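Local coordinates for protein probable hydrolase (Pseudomonas aeruginosa, PDB 7AL6) that is of unconfirmed function but probably acts as a hydrolase, perhaps a lipolytic one, with an alpha/beta hydrolase fold, at residues 179-184 / 266-271; 121-126 / 278-283; 143-148 / 206-211. All coordinates share one frame; numbering follows the deposited sequence.

Interaction 1: 179-184 / 266-271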
loop_
_atom_site.group_PDB
_atom_site.type_symbol
_atom_site.label_atom_id
_atom_site.label_comp_id
_atom_site.label_asym_id
_atom_site.label_seq_id
_atom_site.Cartn_x
_atom_site.Cartn_y
_atom_site.Cartn_z
ATOM N N ARG A 179 5.675 4.617 -37.444
ATOM C CA ARG A 179 5.309 5.881 -36.765
ATOM C C ARG A 179 3.883 5.734 -36.230
ATOM O O ARG A 179 3.670 6.090 -35.094
ATOM C CB ARG A 179 5.423 7.090 -37.699
ATOM C CG ARG A 179 5.091 8.418 -37.033
ATOM C CD ARG A 179 5.425 9.666 -37.838
ATOM N NE ARG A 179 6.853 9.871 -37.981
ATOM C CZ ARG A 179 7.627 10.528 -37.130
ATOM N NH1 ARG A 179 7.123 11.109 -36.058
ATOM N NH2 ARG A 179 8.917 10.610 -37.366
ATOM N N GLU A 180 2.981 5.163 -37.019
ATOM C CA GLU A 180 1.569 4.967 -36.636
ATOM C C GLU A 180 1.489 4.021 -35.438
ATOM O O GLU A 180 0.711 4.295 -34.567
ATOM C CB GLU A 180 0.746 4.482 -37.816
ATOM C CG GLU A 180 0.455 5.572 -38.815
ATOM C CD GLU A 180 -0.516 5.177 -39.905
ATOM O OE1 GLU A 180 -0.904 4.022 -39.950
ATOM O OE2 GLU A 180 -0.870 6.039 -40.692
ATOM N N ALA A 181 2.264 2.950 -35.421
ATOM C CA ALA A 181 2.323 2.049 -34.282
ATOM C C ALA A 181 2.735 2.796 -33.021
ATOM O O ALA A 181 2.110 2.645 -31.960
ATOM C CB ALA A 181 3.305 0.901 -34.563
ATOM N N ALA A 182 3.799 3.596 -33.121
ATOM C CA ALA A 182 4.305 4.342 -31.976
ATOM C C ALA A 182 3.305 5.386 -31.498
ATOM O O ALA A 182 3.101 5.534 -30.287
ATOM C CB ALA A 182 5.649 4.953 -32.323
ATOM N N GLU A 183 2.614 6.053 -32.433
ATOM C CA GLU A 183 1.509 6.944 -32.085
ATOM C C GLU A 183 0.398 6.209 -31.340
ATOM O O GLU A 183 -0.147 6.726 -30.356
ATOM C CB GLU A 183 0.934 7.602 -33.358
ATOM C CG GLU A 183 1.924 8.570 -34.005
ATOM C CD GLU A 183 1.411 9.267 -35.269
ATOM O OE1 GLU A 183 0.284 8.993 -35.735
ATOM O OE2 GLU A 183 2.188 10.080 -35.807
ATOM N N LEU A 184 -0.032 5.052 -31.855
ATOM C CA LEU A 184 -1.114 4.308 -31.216
ATOM C C LEU A 184 -0.730 3.899 -29.793
ATOM O O LEU A 184 -1.481 4.106 -28.842
ATOM C CB LEU A 184 -1.468 3.099 -32.084
ATOM C CG LEU A 184 -2.221 3.441 -33.365
ATOM C CD1 LEU A 184 -2.221 2.249 -34.334
ATOM C CD2 LEU A 184 -3.626 3.865 -33.060
ATOM N N HIS A 266 1.378 -6.762 -36.640
ATOM C CA HIS A 266 -0.079 -6.638 -36.383
ATOM C C HIS A 266 -0.470 -5.184 -36.107
ATOM O O HIS A 266 -1.613 -4.891 -36.230
ATOM C CB HIS A 266 -0.515 -7.548 -35.235
ATOM C CG HIS A 266 0.011 -7.109 -33.925
ATOM N ND1 HIS A 266 1.319 -7.102 -33.647
ATOM C CD2 HIS A 266 -0.596 -6.638 -32.834
ATOM C CE1 HIS A 266 1.503 -6.665 -32.432
ATOM N NE2 HIS A 266 0.356 -6.384 -31.921
ATOM N N LEU A 267 0.453 -4.362 -35.635
ATOM C CA LEU A 267 0.187 -2.940 -35.307
ATOM C C LEU A 267 0.811 -1.945 -36.295
ATOM O O LEU A 267 0.248 -0.884 -36.447
ATOM C CB LEU A 267 0.732 -2.687 -33.909
ATOM C CG LEU A 267 0.587 -1.265 -33.395
ATOM C CD1 LEU A 267 -0.854 -0.963 -33.090
ATOM C CD2 LEU A 267 1.457 -1.047 -32.189
ATOM N N ASP A 268 1.861 -2.324 -37.013
ATOM C CA ASP A 268 2.628 -1.401 -37.878
ATOM C C ASP A 268 1.732 -0.786 -38.942
ATOM O O ASP A 268 1.815 0.385 -39.128
ATOM C CB ASP A 268 3.804 -2.101 -38.541
ATOM C CG ASP A 268 4.972 -2.226 -37.609
ATOM O OD1 ASP A 268 5.077 -1.397 -36.750
ATOM O OD2 ASP A 268 5.702 -3.164 -37.730
ATOM N N ASP A 269 0.856 -1.551 -39.558
ATOM C CA ASP A 269 0.051 -1.011 -40.635
ATOM C C ASP A 269 -1.182 -1.871 -40.816
ATOM O O ASP A 269 -1.316 -2.948 -40.231
ATOM C CB ASP A 269 0.844 -0.926 -41.954
ATOM C CG ASP A 269 1.498 -2.245 -42.327
ATOM O OD1 ASP A 269 0.834 -3.310 -42.230
ATOM O OD2 ASP A 269 2.689 -2.213 -42.675
ATOM N N GLU A 270 -2.098 -1.373 -41.635
ATOM C CA GLU A 270 -3.344 -2.101 -41.834
ATOM C C GLU A 270 -3.102 -3.390 -42.603
ATOM O O GLU A 270 -3.815 -4.366 -42.374
ATOM C CB GLU A 270 -4.371 -1.240 -42.564
ATOM C CG GLU A 270 -5.024 -0.175 -41.674
ATOM C CD GLU A 270 -5.847 -0.775 -40.529
ATOM O OE1 GLU A 270 -6.618 -1.728 -40.784
ATOM O OE2 GLU A 270 -5.710 -0.297 -39.381
ATOM N N ALA A 271 -2.081 -3.417 -43.476
ATOM C CA ALA A 271 -1.760 -4.625 -44.230
ATOM C C ALA A 271 -1.388 -5.775 -43.298
ATOM O O ALA A 271 -1.891 -6.882 -43.441
ATOM C CB ALA A 271 -0.614 -4.353 -45.210
#

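Interaction 2: 121-126 / 278-283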
loop_
_atom_site.group_PDB
_atom_site.type_symbol
_atom_site.label_atom_id
_atom_site.label_comp_id
_atom_site.label_asym_id
_atom_site.label_seq_id
_atom_site.Cartn_x
_atom_site.Cartn_y
_atom_site.Cartn_z
ATOM N N ARG A 121 -7.671 -22.180 -26.471
ATOM C CA ARG A 121 -6.846 -21.938 -27.675
ATOM C C ARG A 121 -5.756 -20.885 -27.409
ATOM O O ARG A 121 -5.950 -20.055 -26.550
ATOM C CB ARG A 121 -7.749 -21.462 -28.816
ATOM C CG ARG A 121 -8.984 -22.312 -29.071
ATOM C CD ARG A 121 -8.736 -23.394 -30.096
ATOM N NE ARG A 121 -9.884 -24.183 -30.504
ATOM C CZ ARG A 121 -10.313 -25.275 -29.898
ATOM N NH1 ARG A 121 -11.336 -25.929 -30.392
ATOM N NH2 ARG A 121 -9.733 -25.717 -28.808
ATOM N N LEU A 122 -4.652 -20.932 -28.145
ATOM C CA LEU A 122 -3.576 -19.919 -28.075
ATOM C C LEU A 122 -3.355 -19.311 -29.462
ATOM O O LEU A 122 -3.120 -20.069 -30.376
ATOM C CB LEU A 122 -2.256 -20.553 -27.648
ATOM C CG LEU A 122 -2.043 -20.871 -26.184
ATOM C CD1 LEU A 122 -0.562 -20.964 -25.911
ATOM C CD2 LEU A 122 -2.697 -19.852 -25.279
ATOM N N ALA A 123 -3.422 -17.996 -29.610
ATOM C CA ALA A 123 -3.057 -17.269 -30.837
ATOM C C ALA A 123 -1.821 -16.460 -30.445
ATOM O O ALA A 123 -1.924 -15.606 -29.586
ATOM C CB ALA A 123 -4.189 -16.436 -31.345
ATOM N N LEU A 124 -0.684 -16.759 -31.045
ATOM C CA LEU A 124 0.587 -16.159 -30.665
ATOM C C LEU A 124 1.129 -15.329 -31.822
ATOM O O LEU A 124 1.141 -15.795 -32.972
ATOM C CB LEU A 124 1.575 -17.220 -30.251
ATOM C CG LEU A 124 1.091 -18.246 -29.220
ATOM C CD1 LEU A 124 2.170 -19.264 -28.951
ATOM C CD2 LEU A 124 0.691 -17.571 -27.902
ATOM N N ILE A 125 1.594 -14.122 -31.513
ATOM C CA ILE A 125 2.222 -13.229 -32.517
ATOM C C ILE A 125 3.713 -13.052 -32.187
ATOM O O ILE A 125 4.021 -12.369 -31.220
ATOM C CB ILE A 125 1.510 -11.875 -32.631
ATOM C CG1 ILE A 125 0.012 -12.023 -32.873
ATOM C CG2 ILE A 125 2.157 -11.039 -33.706
ATOM C CD1 ILE A 125 -0.742 -10.740 -32.769
ATOM N N ASP A 126 4.594 -13.708 -32.933
ATOM C CA ASP A 126 6.058 -13.530 -32.904
ATOM C C ASP A 126 6.666 -13.680 -31.512
ATOM O O ASP A 126 7.524 -12.916 -31.209
ATOM C CB ASP A 126 6.418 -12.179 -33.502
ATOM C CG ASP A 126 7.708 -12.231 -34.287
ATOM O OD1 ASP A 126 7.840 -13.132 -35.066
ATOM O OD2 ASP A 126 8.543 -11.392 -34.068
ATOM N N ARG A 278 -6.754 -12.464 -40.713
ATOM C CA ARG A 278 -7.279 -13.562 -41.523
ATOM C C ARG A 278 -6.860 -14.889 -40.925
ATOM O O ARG A 278 -7.659 -15.825 -40.833
ATOM C CB ARG A 278 -6.767 -13.479 -42.961
ATOM C CG ARG A 278 -7.519 -12.517 -43.838
ATOM C CD ARG A 278 -6.744 -12.333 -45.172
ATOM N NE ARG A 278 -7.248 -11.244 -46.012
ATOM C CZ ARG A 278 -8.513 -11.100 -46.396
ATOM N NH1 ARG A 278 -9.429 -12.006 -46.063
ATOM N NH2 ARG A 278 -8.856 -10.061 -47.149
ATOM N N VAL A 279 -5.612 -14.990 -40.501
ATOM C CA VAL A 279 -5.078 -16.241 -39.913
ATOM C C VAL A 279 -5.836 -16.597 -38.630
ATOM O O VAL A 279 -6.390 -17.671 -38.584
ATOM C CB VAL A 279 -3.583 -16.075 -39.610
ATOM C CG1 VAL A 279 -3.080 -17.160 -38.683
ATOM C CG2 VAL A 279 -2.755 -16.016 -40.874
ATOM N N PHE A 280 -5.959 -15.661 -37.695
ATOM C CA PHE A 280 -6.594 -15.863 -36.367
ATOM C C PHE A 280 -8.101 -16.082 -36.502
ATOM O O PHE A 280 -8.600 -16.880 -35.790
ATOM C CB PHE A 280 -6.192 -14.751 -35.401
ATOM C CG PHE A 280 -4.765 -14.843 -34.940
ATOM C CD1 PHE A 280 -4.075 -16.035 -35.016
ATOM C CD2 PHE A 280 -4.108 -13.735 -34.455
ATOM C CE1 PHE A 280 -2.760 -16.112 -34.612
ATOM C CE2 PHE A 280 -2.793 -13.812 -34.048
ATOM C CZ PHE A 280 -2.126 -15.002 -34.122
ATOM N N ALA A 281 -8.772 -15.385 -37.405
ATOM C CA ALA A 281 -10.227 -15.508 -37.618
ATOM C C ALA A 281 -10.538 -16.938 -38.064
ATOM O O ALA A 281 -11.483 -17.489 -37.585
ATOM C CB ALA A 281 -10.709 -14.492 -38.602
ATOM N N ALA A 282 -9.742 -17.518 -38.946
ATOM C CA ALA A 282 -9.968 -18.914 -39.337
ATOM C C ALA A 282 -9.615 -19.870 -38.202
ATOM O O ALA A 282 -10.338 -20.836 -37.961
ATOM C CB ALA A 282 -9.168 -19.259 -40.594
ATOM N N PHE A 283 -8.570 -19.586 -37.449
ATOM C CA PHE A 283 -8.139 -20.442 -36.323
ATOM C C PHE A 283 -9.220 -20.507 -35.237
ATOM O O PHE A 283 -9.586 -21.586 -34.830
ATOM C CB PHE A 283 -6.815 -19.928 -35.772
ATOM C CG PHE A 283 -6.348 -20.626 -34.531
ATOM C CD1 PHE A 283 -5.876 -21.920 -34.581
ATOM C CD2 PHE A 283 -6.400 -19.992 -33.312
ATOM C CE1 PHE A 283 -5.448 -22.556 -33.433
ATOM C CE2 PHE A 283 -5.969 -20.628 -32.168
ATOM C CZ PHE A 283 -5.497 -21.909 -32.230
#

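Interaction 3: 143-148 / 206-211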
loop_
_atom_site.group_PDB
_atom_site.type_symbol
_atom_site.label_atom_id
_atom_site.label_comp_id
_atom_site.label_asym_id
_atom_site.label_seq_id
_atom_site.Cartn_x
_atom_site.Cartn_y
_atom_site.Cartn_z
ATOM N N GLY A 143 23.307 -12.627 -7.930
ATOM C CA GLY A 143 24.068 -11.517 -7.392
ATOM C C GLY A 143 23.835 -10.258 -8.192
ATOM O O GLY A 143 23.711 -9.164 -7.644
ATOM N N GLU A 144 23.756 -10.406 -9.504
ATOM C CA GLU A 144 23.489 -9.269 -10.361
ATOM C C GLU A 144 22.072 -8.734 -10.144
ATOM O O GLU A 144 21.848 -7.517 -10.199
ATOM C CB GLU A 144 23.753 -9.711 -11.793
ATOM C CG GLU A 144 23.371 -8.743 -12.855
ATOM C CD GLU A 144 22.968 -9.473 -14.124
ATOM O OE1 GLU A 144 21.897 -9.162 -14.696
ATOM O OE2 GLU A 144 23.729 -10.388 -14.533
ATOM N N ALA A 145 21.101 -9.613 -9.874
ATOM C CA ALA A 145 19.746 -9.129 -9.603
ATOM C C ALA A 145 19.688 -8.397 -8.265
ATOM O O ALA A 145 19.042 -7.353 -8.141
ATOM C CB ALA A 145 18.762 -10.287 -9.621
ATOM N N LEU A 146 20.375 -8.910 -7.261
ATOM C CA LEU A 146 20.382 -8.285 -5.926
ATOM C C LEU A 146 21.028 -6.902 -6.025
ATOM O O LEU A 146 20.501 -5.983 -5.451
ATOM C CB LEU A 146 21.117 -9.188 -4.944
ATOM C CG LEU A 146 20.452 -10.526 -4.652
ATOM C CD1 LEU A 146 21.283 -11.317 -3.681
ATOM C CD2 LEU A 146 19.047 -10.345 -4.129
ATOM N N LYS A 147 22.119 -6.778 -6.766
ATOM C CA LYS A 147 22.856 -5.506 -6.940
ATOM C C LYS A 147 21.970 -4.497 -7.666
ATOM O O LYS A 147 21.920 -3.382 -7.235
ATOM C CB LYS A 147 24.190 -5.765 -7.640
ATOM C CG LYS A 147 25.350 -6.026 -6.693
ATOM C CD LYS A 147 26.234 -7.199 -7.056
ATOM C CE LYS A 147 27.466 -6.839 -7.862
ATOM N NZ LYS A 147 28.484 -7.920 -7.836
ATOM N N ALA A 148 21.252 -4.916 -8.696
ATOM C CA ALA A 148 20.344 -4.047 -9.468
ATOM C C ALA A 148 19.237 -3.537 -8.537
ATOM O O ALA A 148 18.882 -2.390 -8.639
ATOM C CB ALA A 148 19.808 -4.787 -10.650
ATOM N N THR A 206 12.896 -2.760 -15.364
ATOM C CA THR A 206 14.263 -2.876 -15.879
ATOM C C THR A 206 15.105 -3.883 -15.110
ATOM O O THR A 206 16.236 -4.151 -15.513
ATOM C CB THR A 206 15.016 -1.514 -15.844
ATOM O OG1 THR A 206 15.269 -1.094 -14.482
ATOM C CG2 THR A 206 14.239 -0.465 -16.522
ATOM N N LEU A 207 14.617 -4.389 -13.980
ATOM C CA LEU A 207 15.432 -5.256 -13.157
ATOM C C LEU A 207 15.647 -6.581 -13.883
ATOM O O LEU A 207 14.782 -7.030 -14.638
ATOM C CB LEU A 207 14.766 -5.522 -11.826
ATOM C CG LEU A 207 14.687 -4.330 -10.860
ATOM C CD1 LEU A 207 13.660 -4.650 -9.763
ATOM C CD2 LEU A 207 16.042 -4.012 -10.246
ATOM N N PRO A 208 16.789 -7.218 -13.687
ATOM C CA PRO A 208 16.961 -8.580 -14.215
ATOM C C PRO A 208 16.316 -9.594 -13.290
ATOM O O PRO A 208 16.198 -9.376 -12.090
ATOM C CB PRO A 208 18.482 -8.752 -14.271
ATOM C CG PRO A 208 19.014 -7.879 -13.187
ATOM C CD PRO A 208 18.006 -6.707 -13.045
ATOM N N SER A 209 15.881 -10.709 -13.866
ATOM C CA SER A 209 15.245 -11.731 -13.058
ATOM C C SER A 209 16.245 -12.303 -12.057
ATOM O O SER A 209 17.437 -12.438 -12.362
ATOM C CB SER A 209 14.681 -12.851 -13.936
ATOM O OG SER A 209 14.110 -13.844 -13.091
ATOM N N PRO A 210 15.810 -12.623 -10.839
ATOM C CA PRO A 210 16.720 -13.307 -9.928
ATOM C C PRO A 210 16.937 -14.777 -10.278
ATOM O O PRO A 210 17.865 -15.396 -9.740
ATOM C CB PRO A 210 16.020 -13.175 -8.578
ATOM C CG PRO A 210 14.559 -13.084 -8.937
ATOM C CD PRO A 210 14.477 -12.388 -10.236
ATOM N N LEU A 211 16.001 -15.386 -10.980
ATOM C CA LEU A 211 16.111 -16.802 -11.375
ATOM C C LEU A 211 15.526 -16.963 -12.767
ATOM O O LEU A 211 14.324 -17.026 -12.871
ATOM C CB LEU A 211 15.369 -17.686 -10.381
ATOM C CG LEU A 211 15.491 -19.181 -10.641
ATOM C CD1 LEU A 211 16.931 -19.637 -10.558
ATOM C CD2 LEU A 211 14.640 -19.963 -9.682
#

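Interaction 1: 179-184 / 266-271
A181 and L184 of helix 179-189 pack on L267 in a small, mainly apolar contact, where a helix inserted between strands 119-125 and 229-234 meets the short, weakly bonded helix 265-268 and the turn into helix 270-284. The insertion corresponds in position to the lid, or cap, of alpha/beta hydrolases, and the turn lies on the way from strand 255-259, the last of the sheet, into helix 270-284. The CA atoms of A181 and D268 come within 5.0 Å, and alanine brings no more than a methyl to this approach. That methyl touches two partners, 3.6 Å from L267 CD2 and 3.6 Å from D268 OD1. L267 extends with CG anti to its backbone N (chi1 179°), and its two methyls divide the work: CD2 goes to A181, while CD1 meets L184 CD1 at 3.7 Å. The two leucines slide past each other in opposite directions, and both also touch S44. E180 adds a peripheral approach, its CB 4.4 Å from D268 O.

Polar links lie around the apolar patch. S178 OG bonds both A181 N and D268 O, so a single hydroxyl connects the helix start to the turn. R45 joins the two sides as well, pairing with E180 OE1 and E270 OE2 and bonding L267 O. The arginine probably offsets the repulsion between these two carboxylates; E180 OE1 and E270 OE2 are 6.5 Å apart. The direct contact is thus mainly apolar, with no polar bond of its own, while S178 and R45 supply the polar links between the insertion and the turn.

Interaction 2: 121-126 / 278-283
The ring of F280 lies on the methyl of A123, whose CB stands 3.6 Å from the ring centroid and 12° off the ring normal, a CH-pi contact over the face. At the rim of the same ring and in its plane, L124 O approaches CZ to 3.6 Å and I125 CG1 approaches CE2 to 3.5 Å. One turn on, CE2 of the F283 ring comes 3.4 Å from L122 O, with R121 CB 3.9 Å from the same CE2. The rings fill the gap between the two elements: the axes of 121-125 and 278-283 run nearly antiparallel, 174° between their directions, with a closest approach of 9.9 Å. This is the C-terminal helix of an alpha/beta hydrolase fold packed on a central strand of its sheet. L122 and L124 point to the other side of that sheet, where they meet helix 103-114, the helix after the putative nucleophile elbow. L99 and S230 of the adjacent strands touch F280, and F283 rests on S230 and on P228 of the loop before strand 229-234. R121 sends its guanidinium on to the chain end, where NH1 forms a salt bridge with R286 OXT.

Interaction 3: 143-148 / 206-211
A145 and A148, one turn apart on helix 138-150, give the loop 206-211 a close seat, while E144 borders the contact with a longer, polar side chain. A145 CB is the inner point: P210 CA, P208 O and S209 O all lie 3.7 Å from it, so the methyl meets backbone as much as side chain. A148 CB touches P208 CD at 3.6 Å. L207 reaches the same residue from one position earlier in the loop, its CG anti to the carbonyl carbon (chi1 -70°) and its CD2 3.6 Å from A148 O.

The helix belongs to the insertion that follows strand 119-125 of the alpha/beta hydrolase fold, and the loop is a later part of the same insertion, before helix 215-223. Proline at 208 and 210 restricts the loop backbone, and S209 between them turns its side chain from the helix. S209 OG accepts from L211 N at 3.2 Å in an ST turn, while S209 N bonds a bound di(hydroxyethyl)ether, probably from the crystallisation liquor. Beyond the loop, the third subunit packs on P210 through its W78 and on L211 through its own L211.

At the looser, partly exposed border, E144 crosses the pyrrolidine of P208 obliquely, and E144 OE1 is 3.5 Å from P208 CB. This is packing of a carboxylate oxygen against ring carbons; the other oxygen, OE2, forms a salt bridge with K141.

How the interactions relate
Interactions 1 and 2 share helix 270-284, one at its start and the other near its end; their centres are 19 Å apart. They touch where H266 CG lies 3.9 Å from I125 CD1. Interaction 2 carries D126 of the putative triad (S102, H263, D126), just after its strand, and D126 OD2 bonds H263 ND1; interaction 1 lies beside the triad through D268, which does not touch it. Interaction 3 is remote, its nearest atoms about 19 Å from either of the others, and it lies across the chain's centre from interaction 2. It and helix 179-189 of interaction 1 belong to the same insertion after strand 119-125.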